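PDB 3IEH: putative metallopeptidase from Shewanella baltica OS155, which binds a zinc ion and probably acts as a metallocarboxypeptidase-like hydrolase of the peptidase M14 family. Local coordinates for residues L200-P205 with T245-Q251; R191-L196 with H266-C271; G40-K44 with S55-P60. All coordinates share one frame; numbering follows the deposited sequence.

Contact 1: L200-P205 with T245-Q251; sequences LGGYFP and TETPALQ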
loop_
_atom_site.group_PDB
_atom_site.type_symbol
_atom_site.label_atom_id
_atom_site.label_comp_id
_atom_site.label_asym_id
_atom_site.label_seq_id
_atom_site.Cartn_x
_atom_site.Cartn_y
_atom_site.Cartn_z
ATOM N N LEU A 200 3.627 14.146 1.930
ATOM C CA LEU A 200 3.354 14.172 0.477
ATOM C C LEU A 200 3.435 15.607 -0.044
ATOM O O LEU A 200 3.976 15.862 -1.129
ATOM C CB LEU A 200 1.972 13.585 0.180
ATOM C CG LEU A 200 1.726 12.129 0.584
ATOM C CD1 LEU A 200 0.299 11.746 0.180
ATOM C CD2 LEU A 200 2.770 11.216 -0.093
ATOM N N GLY A 201 2.917 16.535 0.760
ATOM C CA GLY A 201 2.946 17.956 0.437
ATOM C C GLY A 201 4.349 18.466 0.252
ATOM O O GLY A 201 4.541 19.472 -0.378
ATOM N N GLY A 202 5.342 17.776 0.809
ATOM C CA GLY A 202 6.739 18.153 0.611
ATOM C C GLY A 202 7.285 17.780 -0.754
ATOM O O GLY A 202 8.318 18.282 -1.144
ATOM N N TYR A 203 6.615 16.879 -1.468
ATOM C CA TYR A 203 7.028 16.483 -2.821
ATOM C C TYR A 203 6.103 17.007 -3.890
ATOM O O TYR A 203 6.543 17.218 -5.028
ATOM C CB TYR A 203 7.068 14.957 -2.976
ATOM C CG TYR A 203 8.100 14.331 -2.101
ATOM C CD1 TYR A 203 7.805 14.040 -0.785
ATOM C CD2 TYR A 203 9.385 14.073 -2.565
ATOM C CE1 TYR A 203 8.735 13.475 0.054
ATOM C CE2 TYR A 203 10.341 13.514 -1.716
ATOM C CZ TYR A 203 10.002 13.218 -0.408
ATOM O OH TYR A 203 10.904 12.665 0.473
ATOM N N PHE A 204 4.823 17.196 -3.549
ATOM C CA PHE A 204 3.842 17.551 -4.569
ATOM C C PHE A 204 2.883 18.620 -4.100
ATOM O O PHE A 204 2.750 18.870 -2.898
ATOM C CB PHE A 204 3.022 16.304 -4.971
ATOM C CG PHE A 204 3.850 15.136 -5.370
ATOM C CD1 PHE A 204 4.594 15.170 -6.534
ATOM C CD2 PHE A 204 3.884 13.997 -4.584
ATOM C CE1 PHE A 204 5.369 14.103 -6.910
ATOM C CE2 PHE A 204 4.666 12.927 -4.943
ATOM C CZ PHE A 204 5.412 12.974 -6.108
ATOM N N PRO A 205 2.212 19.270 -5.054
ATOM C CA PRO A 205 1.084 20.106 -4.606
ATOM C C PRO A 205 -0.020 19.172 -4.041
ATOM O O PRO A 205 -0.089 18.000 -4.419
ATOM C CB PRO A 205 0.614 20.831 -5.873
ATOM C CG PRO A 205 1.236 20.085 -7.064
ATOM C CD PRO A 205 2.395 19.241 -6.520
ATOM N N THR A 245 -2.247 6.416 1.024
ATOM C CA THR A 245 -1.651 7.583 0.404
ATOM C C THR A 245 -1.827 7.489 -1.104
ATOM O O THR A 245 -1.815 6.398 -1.674
ATOM C CB THR A 245 -0.145 7.693 0.723
ATOM O OG1 THR A 245 0.501 6.509 0.279
ATOM C CG2 THR A 245 0.100 7.869 2.252
ATOM N N GLU A 246 -2.012 8.645 -1.734
ATOM C CA GLU A 246 -2.171 8.718 -3.185
ATOM C C GLU A 246 -1.173 9.751 -3.730
ATOM O O GLU A 246 -1.382 10.943 -3.592
ATOM C CB GLU A 246 -3.610 9.131 -3.527
ATOM C CG GLU A 246 -4.656 8.114 -3.095
ATOM C CD GLU A 246 -4.852 6.970 -4.087
ATOM O OE1 GLU A 246 -4.310 6.970 -5.227
ATOM O OE2 GLU A 246 -5.588 6.055 -3.710
ATOM N N THR A 247 -0.064 9.281 -4.284
ATOM C CA THR A 247 0.851 10.150 -4.995
ATOM C C THR A 247 0.343 10.359 -6.433
ATOM O O THR A 247 -0.285 9.480 -7.042
ATOM C CB THR A 247 2.310 9.610 -4.995
ATOM O OG1 THR A 247 2.341 8.238 -5.428
ATOM C CG2 THR A 247 2.933 9.741 -3.615
ATOM N N PRO A 248 0.596 11.528 -6.988
ATOM C CA PRO A 248 0.061 11.827 -8.317
ATOM C C PRO A 248 0.891 11.249 -9.450
ATOM O O PRO A 248 2.038 11.680 -9.658
ATOM C CB PRO A 248 0.086 13.360 -8.356
ATOM C CG PRO A 248 1.208 13.741 -7.411
ATOM C CD PRO A 248 1.252 12.684 -6.357
ATOM N N ALA A 249 0.290 10.358 -10.239
ATOM C CA ALA A 249 1.036 9.623 -11.261
ATOM C C ALA A 249 1.256 10.419 -12.552
ATOM O O ALA A 249 1.821 9.890 -13.518
ATOM C CB ALA A 249 0.372 8.263 -11.553
ATOM N N LEU A 250 0.798 11.676 -12.568
ATOM C CA LEU A 250 1.103 12.638 -13.665
ATOM C C LEU A 250 2.424 13.373 -13.396
ATOM O O LEU A 250 2.901 14.106 -14.235
ATOM C CB LEU A 250 -0.032 13.671 -13.875
ATOM C CG LEU A 250 -1.389 13.158 -14.382
ATOM C CD1 LEU A 250 -2.447 14.310 -14.441
ATOM C CD2 LEU A 250 -1.229 12.451 -15.758
ATOM N N GLN A 251 2.997 13.192 -12.216
ATOM C CA GLN A 251 4.290 13.768 -11.884
ATOM C C GLN A 251 5.394 12.758 -12.205
ATOM O O GLN A 251 5.146 11.585 -12.525
ATOM C CB GLN A 251 4.350 14.127 -10.380
ATOM C CG GLN A 251 3.316 15.157 -9.881
ATOM C CD GLN A 251 3.461 16.545 -10.494
ATOM O OE1 GLN A 251 4.449 16.812 -11.166
ATOM N NE2 GLN A 251 2.468 17.439 -10.264
#
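Phe204 lays its ring over Pro248. The proline comes in over one face, with CD 3.7 Å from the centroid of the Phe204 ring and 21° off its normal, a CH-pi contact. The opposite face is covered by CB of Tyr203. Gln251 slides past the ring in the opposite direction, its CG 3.6 Å from Phe204 CD1. Its chain bends at chi2 (-64°), and CB and CG run along Phe204; amide and ring planes are 25° apart, and NE2 is hydrogen-bonded to the carbonyl O of Arg176. The contact joins the C-terminal end of helix 191-201 and the loop after it to the end of strand 242-248, an inner strand of the mixed sheet of this M14 peptidase fold. Against earlier residues of that strand, Leu200 spreads its branches: CD2 meets Thr247 CG2 at 3.8 Å and CD1 reaches Thr245 CB at 4.1 Å. Thr247 sends its methyl to the leucine and to Phe204, while its hydroxyl is hydrogen-bonded to Glu171 and Asn260. Between the two threonines, Glu246, the predicted proton donor/acceptor, points its CB away from segment 200-205, and its nearest side-chain atom is about 4 Å from the zinc ion.

Contact 2: R191-L196 with H266-C271; sequences RFSLDL and HFLALC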
loop_
_atom_site.group_PDB
_atom_site.type_symbol
_atom_site.label_atom_id
_atom_site.label_comp_id
_atom_site.label_asym_id
_atom_site.label_seq_id
_atom_site.Cartn_x
_atom_site.Cartn_y
_atom_site.Cartn_z
ATOM N N ARG A 191 -2.537 14.182 14.381
ATOM C CA ARG A 191 -1.164 14.220 13.869
ATOM C C ARG A 191 -0.852 13.140 12.821
ATOM O O ARG A 191 -0.172 13.400 11.838
ATOM C CB ARG A 191 -0.168 14.218 15.043
ATOM C CG ARG A 191 1.030 13.266 14.931
ATOM C CD ARG A 191 2.346 13.939 15.313
ATOM N NE ARG A 191 2.800 14.790 14.211
ATOM C CZ ARG A 191 4.052 15.194 14.031
ATOM N NH1 ARG A 191 5.017 14.840 14.880
ATOM N NH2 ARG A 191 4.341 15.961 12.986
ATOM N N PHE A 192 -1.355 11.936 13.038
ATOM C CA PHE A 192 -1.183 10.849 12.088
ATOM C C PHE A 192 -1.569 11.268 10.644
ATOM O O PHE A 192 -0.753 11.211 9.738
ATOM C CB PHE A 192 -2.035 9.664 12.545
ATOM C CG PHE A 192 -1.965 8.492 11.629
ATOM C CD1 PHE A 192 -0.856 7.673 11.629
ATOM C CD2 PHE A 192 -3.010 8.216 10.748
ATOM C CE1 PHE A 192 -0.776 6.588 10.746
ATOM C CE2 PHE A 192 -2.947 7.146 9.887
ATOM C CZ PHE A 192 -1.829 6.322 9.886
ATOM N N SER A 193 -2.819 11.700 10.486
ATOM C CA SER A 193 -3.387 12.163 9.229
ATOM C C SER A 193 -2.622 13.361 8.689
ATOM O O SER A 193 -2.193 13.371 7.532
ATOM C CB SER A 193 -4.881 12.536 9.424
ATOM O OG SER A 193 -5.639 11.411 9.871
ATOM N N LEU A 194 -2.439 14.372 9.537
ATOM C CA LEU A 194 -1.816 15.631 9.105
ATOM C C LEU A 194 -0.345 15.499 8.726
ATOM O O LEU A 194 0.116 16.210 7.839
ATOM C CB LEU A 194 -2.003 16.711 10.168
ATOM C CG LEU A 194 -3.472 17.091 10.415
ATOM C CD1 LEU A 194 -3.538 18.050 11.574
ATOM C CD2 LEU A 194 -4.167 17.680 9.166
ATOM N N ASP A 195 0.380 14.590 9.380
ATOM C CA ASP A 195 1.788 14.403 9.085
ATOM C C ASP A 195 1.981 13.703 7.755
ATOM O O ASP A 195 2.897 14.032 7.007
ATOM C CB ASP A 195 2.509 13.612 10.180
ATOM C CG ASP A 195 4.010 13.460 9.892
ATOM O OD1 ASP A 195 4.725 14.483 9.914
ATOM O OD2 ASP A 195 4.474 12.331 9.622
ATOM N N LEU A 196 1.146 12.708 7.465
ATOM C CA LEU A 196 1.219 12.019 6.172
ATOM C C LEU A 196 0.892 12.983 5.041
ATOM O O LEU A 196 1.622 13.085 4.059
ATOM C CB LEU A 196 0.306 10.819 6.167
ATOM C CG LEU A 196 0.822 9.675 7.064
ATOM C CD1 LEU A 196 -0.198 8.533 7.135
ATOM C CD2 LEU A 196 2.206 9.163 6.606
ATOM N N HIS A 266 7.572 8.002 7.460
ATOM C CA HIS A 266 6.759 8.788 8.368
ATOM C C HIS A 266 5.674 7.944 9.050
ATOM O O HIS A 266 5.400 8.131 10.234
ATOM C CB HIS A 266 6.157 10.003 7.643
ATOM C CG HIS A 266 7.119 11.143 7.497
ATOM N ND1 HIS A 266 8.181 11.112 6.617
ATOM C CD2 HIS A 266 7.188 12.338 8.127
ATOM C CE1 HIS A 266 8.858 12.240 6.708
ATOM N NE2 HIS A 266 8.267 13.007 7.603
ATOM N N PHE A 267 5.056 7.037 8.294
ATOM C CA PHE A 267 4.048 6.142 8.829
ATOM C C PHE A 267 4.626 5.363 10.023
ATOM O O PHE A 267 4.015 5.337 11.089
ATOM C CB PHE A 267 3.573 5.184 7.741
ATOM C CG PHE A 267 2.726 4.040 8.247
ATOM C CD1 PHE A 267 1.410 4.243 8.628
ATOM C CD2 PHE A 267 3.239 2.755 8.314
ATOM C CE1 PHE A 267 0.602 3.175 9.069
ATOM C CE2 PHE A 267 2.443 1.694 8.750
ATOM C CZ PHE A 267 1.119 1.910 9.121
ATOM N N LEU A 268 5.793 4.753 9.822
ATOM C CA LEU A 268 6.506 4.026 10.881
ATOM C C LEU A 268 6.880 4.891 12.102
ATOM O O LEU A 268 6.719 4.453 13.231
ATOM C CB LEU A 268 7.771 3.367 10.329
ATOM C CG LEU A 268 7.551 2.270 9.282
ATOM C CD1 LEU A 268 8.905 1.708 8.931
ATOM C CD2 LEU A 268 6.624 1.165 9.743
ATOM N N ALA A 269 7.370 6.112 11.857
ATOM C CA ALA A 269 7.701 7.064 12.938
ATOM C C ALA A 269 6.425 7.468 13.711
ATOM O O ALA A 269 6.391 7.457 14.939
ATOM C CB ALA A 269 8.433 8.311 12.376
ATOM N N LEU A 270 5.363 7.800 12.996
ATOM C CA LEU A 270 4.097 8.138 13.652
ATOM C C LEU A 270 3.539 6.972 14.494
ATOM O O LEU A 270 2.990 7.202 15.566
ATOM C CB LEU A 270 3.050 8.569 12.617
ATOM C CG LEU A 270 3.294 9.928 11.976
ATOM C CD1 LEU A 270 2.645 9.992 10.605
ATOM C CD2 LEU A 270 2.807 11.078 12.915
ATOM N N CYS A 271 3.694 5.737 14.015
ATOM C CA CYS A 271 3.119 4.583 14.695
ATOM C C CYS A 271 4.050 3.877 15.654
ATOM O O CYS A 271 3.641 2.901 16.285
ATOM C CB CYS A 271 2.584 3.581 13.671
ATOM S SG CYS A 271 1.175 4.222 12.748
#
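An antiparallel helix pair is joined here, the start of helix 191-201 against the end of helix 253-271. The short axes approach to 10.1 Å with 158° between their directions. Leu270 drops into a hole formed by Arg191, Phe192, Asp195 and Leu196, a knobs-into-holes fit. Its two methyls part company there: CD2 lies against the aliphatic part of the arginine, 3.5 Å from Arg191 CG, while CD1 lies against Asp195, 3.1 Å from OD2, with Leu196 CG behind at 4.0 Å.

Phe192 carries the side of the contact nearer the sheet. With CG anti to the backbone N (chi1 179°), its ring reaches Phe267, and the two rings lie side by side, pointing the same way. Phe267 CD1 comes at the edge of the Phe192 ring, 3.8 Å from CE1. Cys271 SG adds an oblique sulfur-aromatic contact, 4.8 Å from the centroid of the Phe192 ring. In this alpha/beta fold the pair packs against the sheet, Phe267 on Leu69 and Ile71 of strand 68-73, Phe192 and Leu196 on Ala243 of strand 242-248.

Toward the outer side the chemistry becomes polar. Asp195 OD2 lies in the plane of the His266 ring at its edge, 3.1 Å from CD2, a carbon rather than a nitrogen; His266 ND1 is hydrogen-bonded to the carbonyl O of Ala262. Asp195 OD1 forms a salt bridge with Arg191 NH2 of its own helix at 3.4 Å. That oxygen stands well out of the guanidinium plane, so charge alone links them, and it is also hydrogen-bonded to a bound glycerol, probably from the crystallisation liquor.

Contact 3: G40-K44 with S55-P60; sequences GMVEK and SLYQSP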
loop_
_atom_site.group_PDB
_atom_site.type_symbol
_atom_site.label_atom_id
_atom_site.label_comp_id
_atom_site.label_asym_id
_atom_site.label_seq_id
_atom_site.Cartn_x
_atom_site.Cartn_y
_atom_site.Cartn_z
ATOM N N GLY A 40 16.439 -10.375 6.776
ATOM C CA GLY A 40 16.038 -11.514 7.614
ATOM C C GLY A 40 14.533 -11.667 7.703
ATOM O O GLY A 40 14.024 -12.313 8.604
HETATM N N MSE A 41 13.808 -11.104 6.741
HETATM C CA MSE A 41 12.351 -11.206 6.740
HETATM C C MSE A 41 11.855 -12.555 6.269
HETATM O O MSE A 41 12.464 -13.187 5.417
HETATM C CB MSE A 41 11.752 -10.083 5.919
HETATM C CG MSE A 41 12.071 -8.758 6.561
HETATM SE SE MSE A 41 10.948 -7.375 5.952
HETATM C CE MSE A 41 9.280 -7.897 6.783
ATOM N N VAL A 42 10.762 -13.007 6.865
ATOM C CA VAL A 42 10.211 -14.331 6.597
ATOM C C VAL A 42 9.095 -14.166 5.586
ATOM O O VAL A 42 8.292 -13.236 5.671
ATOM C CB VAL A 42 9.706 -15.008 7.917
ATOM C CG1 VAL A 42 9.206 -16.394 7.648
ATOM C CG2 VAL A 42 10.834 -15.062 8.955
ATOM N N GLU A 43 9.084 -15.045 4.596
ATOM C CA GLU A 43 8.052 -15.059 3.582
ATOM C C GLU A 43 6.910 -15.957 4.006
ATOM O O GLU A 43 7.121 -17.081 4.471
ATOM C CB GLU A 43 8.589 -15.566 2.252
ATOM C CG GLU A 43 7.477 -15.733 1.215
ATOM C CD GLU A 43 7.960 -15.784 -0.221
ATOM O OE1 GLU A 43 9.169 -15.582 -0.474
ATOM O OE2 GLU A 43 7.111 -16.019 -1.105
ATOM N N LYS A 44 5.693 -15.448 3.868
ATOM C CA LYS A 44 4.506 -16.271 4.048
ATOM C C LYS A 44 3.683 -16.150 2.772
ATOM O O LYS A 44 2.998 -15.159 2.552
ATOM C CB LYS A 44 3.750 -15.879 5.317
ATOM C CG LYS A 44 4.321 -16.577 6.578
ATOM C CD LYS A 44 4.244 -15.726 7.825
ATOM C CE LYS A 44 4.392 -16.538 9.105
ATOM N NZ LYS A 44 3.125 -17.282 9.436
ATOM N N SER A 55 2.798 -12.872 -1.665
ATOM C CA SER A 55 3.361 -13.189 -0.365
ATOM C C SER A 55 3.382 -12.016 0.596
ATOM O O SER A 55 3.504 -10.847 0.182
ATOM C CB SER A 55 4.785 -13.698 -0.551
ATOM O OG SER A 55 4.776 -14.956 -1.214
ATOM N N LEU A 56 3.212 -12.371 1.872
ATOM C CA LEU A 56 3.303 -11.472 2.996
ATOM C C LEU A 56 4.693 -11.674 3.537
ATOM O O LEU A 56 5.075 -12.800 3.784
ATOM C CB LEU A 56 2.291 -11.831 4.082
ATOM C CG LEU A 56 2.301 -10.955 5.346
ATOM C CD1 LEU A 56 1.603 -9.591 5.060
ATOM C CD2 LEU A 56 1.633 -11.639 6.531
ATOM N N TYR A 57 5.456 -10.599 3.715
ATOM C CA TYR A 57 6.783 -10.710 4.321
ATOM C C TYR A 57 6.739 -10.161 5.742
ATOM O O TYR A 57 6.126 -9.133 5.998
ATOM C CB TYR A 57 7.837 -9.984 3.491
ATOM C CG TYR A 57 8.159 -10.664 2.203
ATOM C CD1 TYR A 57 7.325 -10.499 1.083
ATOM C CD2 TYR A 57 9.275 -11.476 2.081
ATOM C CE1 TYR A 57 7.610 -11.107 -0.118
ATOM C CE2 TYR A 57 9.564 -12.107 0.871
ATOM C CZ TYR A 57 8.722 -11.914 -0.213
ATOM O OH TYR A 57 8.991 -12.521 -1.407
ATOM N N GLN A 58 7.396 -10.841 6.668
ATOM C CA GLN A 58 7.322 -10.446 8.071
ATOM C C GLN A 58 8.684 -10.428 8.754
ATOM O O GLN A 58 9.528 -11.254 8.500
ATOM C CB GLN A 58 6.358 -11.364 8.850
ATOM C CG GLN A 58 4.926 -11.291 8.395
ATOM C CD GLN A 58 3.938 -11.966 9.343
ATOM O OE1 GLN A 58 3.888 -13.190 9.440
ATOM N NE2 GLN A 58 3.110 -11.161 10.003
ATOM N N SER A 59 8.878 -9.470 9.635
ATOM C CA SER A 59 10.084 -9.426 10.426
ATOM C C SER A 59 10.045 -10.620 11.399
ATOM O O SER A 59 9.001 -10.954 11.938
ATOM C CB SER A 59 10.177 -8.081 11.154
ATOM O OG SER A 59 8.995 -7.850 11.884
ATOM N N PRO A 60 11.183 -11.273 11.607
ATOM C CA PRO A 60 11.199 -12.464 12.457
ATOM C C PRO A 60 11.214 -12.174 13.981
ATOM O O PRO A 60 11.812 -11.189 14.426
ATOM C CB PRO A 60 12.502 -13.146 12.038
ATOM C CG PRO A 60 13.425 -11.973 11.753
ATOM C CD PRO A 60 12.539 -10.874 11.182
#
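The antiparallel beta hairpin of strands 42-49 and 52-58 is zipped here by two hydrogen-bonded pairs, Val42 with Gln58 and Lys44 with Leu56. Val42 N reaches Gln58 O at 2.7 Å, nearly straight (173°), and Leu56 N reaches Lys44 O at 2.9 Å; the return bond completes each pair. Between them the non-hydrogen-bonded pair Glu43 and Tyr57 puts its side chains on one face, side by side and pointing the same way. Glu43 CG lies over one face of the Tyr57 ring. The glutamate runs extended, and Ser55 OG donates to Glu43 OE2 at 2.6 Å from above the carboxylate plane. On the other face Lys44 crosses Gln58: its aliphatic CD meets Gln58 OE1 at 3.0 Å, while NZ stays 4.2 Å away. The bend at chi3 (70°) of Met41, a selenomethionine, sets its CE 3.3 Å from Ser59 N. Gly40, with positive phi, is the C-prime residue of the Schellman motif ending helix 25-39, and its carbonyl O meets Pro60 CG. Strand 42-49 is outermost on this side of the sheet; Tyr57 and Ser59 are hydrogen-bonded through their backbones to strand 102-106 and Gln58 NE2 to Ser104 OG, and Leu56 packs on helix 155-162.

Contacts 1 and 2 share helix 191-201 and hold its two ends: contact 2 joins its beginning to helix 253-271, while contact 1 joins its end to strand 242-248, which precedes that helix in the chain. Contact 1 is thus nested inside the loop closed by contact 2. Contact 3 lies on the opposite side of the chain's centre from contact 1, about 29 Å away centre to centre, though both reach the same sheet. Contact 1 is buried and apolar, next to the zinc site; contact 2 is partly buried, apolar toward the sheet and charged at its outer side; contact 3, at the sheet margin, relies on backbone hydrogen bonds and polar side chains.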